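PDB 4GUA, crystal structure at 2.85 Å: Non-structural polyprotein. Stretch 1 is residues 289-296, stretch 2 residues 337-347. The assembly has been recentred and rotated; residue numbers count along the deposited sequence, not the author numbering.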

# COMPACT_ATOMS: atom_id res chain seq x y z
N VAL A 289 -11.96 -5.80 5.41
CA VAL A 289 -11.59 -7.14 4.97
C VAL A 289 -10.99 -7.10 3.56
O VAL A 289 -9.95 -7.72 3.30
CB VAL A 289 -12.82 -8.08 4.95
CG1 VAL A 289 -12.42 -9.47 4.51
CG2 VAL A 289 -13.46 -8.14 6.32
N ARG A 290 -11.63 -6.35 2.68
CA ARG A 290 -11.19 -6.19 1.30
C ARG A 290 -11.17 -4.72 0.90
O ARG A 290 -11.90 -3.90 1.45
CB ARG A 290 -12.13 -6.89 0.32
CG ARG A 290 -12.11 -8.39 0.30
CD ARG A 290 -13.06 -8.84 -0.79
NE ARG A 290 -13.19 -10.28 -0.91
CZ ARG A 290 -12.47 -11.04 -1.73
NH1 ARG A 290 -11.53 -10.50 -2.50
NH2 ARG A 290 -12.69 -12.35 -1.76
N VAL A 291 -10.33 -4.40 -0.07
CA VAL A 291 -10.42 -3.11 -0.74
C VAL A 291 -10.03 -3.26 -2.20
O VAL A 291 -9.03 -3.91 -2.52
CB VAL A 291 -9.58 -2.02 -0.03
CG1 VAL A 291 -8.16 -2.50 0.20
CG2 VAL A 291 -9.58 -0.73 -0.84
N SER A 292 -10.83 -2.66 -3.07
CA SER A 292 -10.61 -2.69 -4.51
C SER A 292 -10.86 -1.29 -5.05
O SER A 292 -10.91 -0.33 -4.28
CB SER A 292 -11.56 -3.69 -5.18
OG SER A 292 -11.15 -3.95 -6.52
N ALA A 293 -10.95 -1.17 -6.37
CA ALA A 293 -11.17 0.12 -7.02
C ALA A 293 -12.01 -0.04 -8.27
O ALA A 293 -12.14 -1.14 -8.82
CB ALA A 293 -9.85 0.77 -7.37
N ALA A 294 -12.59 1.06 -8.72
CA ALA A 294 -13.43 1.05 -9.91
C ALA A 294 -13.43 2.43 -10.54
O ALA A 294 -13.29 3.44 -9.85
CB ALA A 294 -14.85 0.66 -9.54
N ARG A 295 -13.56 2.47 -11.86
CA ARG A 295 -13.75 3.73 -12.56
C ARG A 295 -15.00 3.56 -13.42
O ARG A 295 -14.91 3.31 -14.61
CB ARG A 295 -12.50 4.15 -13.35
CG ARG A 295 -12.68 5.47 -14.11
CD ARG A 295 -11.38 6.18 -14.50
NE ARG A 295 -10.49 5.37 -15.33
CZ ARG A 295 -10.55 5.31 -16.66
NH1 ARG A 295 -11.46 6.00 -17.33
NH2 ARG A 295 -9.68 4.55 -17.32
N PRO A 296 -16.18 3.71 -12.80
CA PRO A 296 -17.45 3.52 -13.50
C PRO A 296 -17.71 4.66 -14.46
O PRO A 296 -16.91 5.59 -14.54
CB PRO A 296 -18.49 3.53 -12.38
CG PRO A 296 -17.77 3.91 -11.12
CD PRO A 296 -16.38 4.31 -11.47
N ARG A 337 -8.14 -2.91 -17.60
CA ARG A 337 -9.20 -3.49 -16.78
C ARG A 337 -10.48 -2.70 -16.75
O ARG A 337 -10.60 -1.67 -17.41
CB ARG A 337 -8.71 -3.63 -15.34
CG ARG A 337 -7.81 -4.78 -15.09
CD ARG A 337 -7.53 -4.81 -13.63
NE ARG A 337 -6.58 -5.85 -13.29
CZ ARG A 337 -6.73 -6.69 -12.28
NH1 ARG A 337 -7.81 -6.64 -11.50
NH2 ARG A 337 -5.80 -7.60 -12.06
N ASP A 338 -11.43 -3.16 -15.93
CA ASP A 338 -12.77 -2.63 -16.03
C ASP A 338 -12.73 -1.25 -15.34
O ASP A 338 -12.82 -0.24 -16.03
CB ASP A 338 -13.84 -3.61 -15.48
CG ASP A 338 -13.36 -5.07 -15.44
OD1 ASP A 338 -12.44 -5.44 -16.19
OD2 ASP A 338 -13.91 -5.86 -14.64
N GLY A 339 -12.57 -1.17 -14.02
CA GLY A 339 -12.93 -2.21 -13.07
C GLY A 339 -14.32 -1.82 -12.60
O GLY A 339 -14.80 -0.77 -13.02
N VAL A 340 -14.98 -2.61 -11.74
CA VAL A 340 -16.32 -2.24 -11.24
C VAL A 340 -16.61 -3.04 -9.97
O VAL A 340 -15.96 -4.05 -9.69
CB VAL A 340 -17.48 -2.39 -12.31
CG1 VAL A 340 -18.62 -1.38 -12.06
CG2 VAL A 340 -16.98 -2.10 -13.71
N GLY A 341 -17.61 -2.57 -9.22
CA GLY A 341 -17.81 -2.91 -7.81
C GLY A 341 -18.68 -4.10 -7.46
O GLY A 341 -19.32 -4.09 -6.40
N ALA A 342 -18.76 -5.12 -8.32
CA ALA A 342 -19.36 -6.38 -7.89
C ALA A 342 -18.37 -7.04 -6.92
O ALA A 342 -17.15 -6.93 -7.08
CB ALA A 342 -19.64 -7.27 -9.07
N ALA A 343 -18.91 -7.75 -5.93
CA ALA A 343 -18.12 -8.23 -4.80
C ALA A 343 -17.70 -9.68 -4.91
O ALA A 343 -18.55 -10.57 -5.01
CB ALA A 343 -18.89 -8.02 -3.51
N PRO A 344 -16.38 -9.94 -4.92
CA PRO A 344 -15.93 -11.33 -5.07
C PRO A 344 -16.46 -12.22 -3.96
O PRO A 344 -16.74 -11.74 -2.86
CB PRO A 344 -14.40 -11.22 -4.98
CG PRO A 344 -14.08 -9.78 -5.18
CD PRO A 344 -15.25 -9.02 -4.66
N SER A 345 -16.61 -13.51 -4.25
CA SER A 345 -17.14 -14.46 -3.28
C SER A 345 -16.44 -15.82 -3.34
O SER A 345 -15.81 -16.17 -4.33
CB SER A 345 -18.64 -14.64 -3.51
OG SER A 345 -18.89 -14.96 -4.86
N TYR A 346 -16.57 -16.57 -2.25
CA TYR A 346 -16.07 -17.93 -2.18
C TYR A 346 -17.23 -18.92 -2.28
O TYR A 346 -18.33 -18.65 -1.83
CB TYR A 346 -15.32 -18.15 -0.87
CG TYR A 346 -14.03 -17.36 -0.72
CD1 TYR A 346 -14.04 -16.06 -0.22
CD2 TYR A 346 -12.80 -17.93 -1.06
CE1 TYR A 346 -12.86 -15.35 -0.08
CE2 TYR A 346 -11.62 -17.22 -0.92
CZ TYR A 346 -11.65 -15.93 -0.43
OH TYR A 346 -10.48 -15.23 -0.28
N ARG A 347 -16.96 -20.08 -2.88
CA ARG A 347 -17.92 -21.18 -2.97
C ARG A 347 -17.16 -22.49 -2.85
O ARG A 347 -15.93 -22.48 -2.87
CB ARG A 347 -18.67 -21.14 -4.31

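The two stretches meet through packing alone: no hydrogen bond crosses between them, and the 337 Å² they bury, summed over both sides, is gathered around two places, one at Arg290 and the other at Ala294 and the residues that follow; the touching parts, CA of Arg290 to CA of Arg295 and CA of Asp338 to CA of Tyr346, have end-to-end directions 159° apart.

Val289, where the chain turns a corner, lies out of reach, and the first contact is made by Arg290. Its CA-to-CB bond points toward stretch 2, and its m, t, t rotamer extends the chain so that the guanidinium arrives at Pro344 and Tyr346. The proline ring covers one face of the guanidinium, with NH1 of Arg290 3.8 Å from CG of Pro344; a flat, delocalised cation accepts such an apolar cover over its face without giving up the in-plane directions of its N-H groups. NH2 of Arg290 comes 3.4 Å from CE1 of Tyr346, an oblique approach to the ring. Although the CA-to-CB bond of Tyr346 points sideways, its m rotamer brings the aromatic ring nearer, while its hydroxyl is hydrogen-bonded elsewhere in the structure. Arg290 loses 88 Å² to these neighbours, more than any other residue here.

Val291 and Ser292 make no contact, and Ala293 turns its methyl away, leaving its carbonyl to border the second site. There Ala294 points toward stretch 2, its CB 3.7 Å from CA of Val340 and 3.8 Å from O of Gly339. The small methyl suits this close approach to the backbone, where the CA atoms of Ala294 and Gly339 lie 4.6 Å apart. Gly339 follows a cis peptide bond and presents bare main chain, whereas the CA-to-CB bond of Val340 points away. At the margin, N of Arg295 stands 3.7 Å from O of Gly339, too long for a hydrogen bond. The CA-to-CB bond of Arg295 points sideways, and its NH2 is hydrogen-bonded elsewhere in the structure.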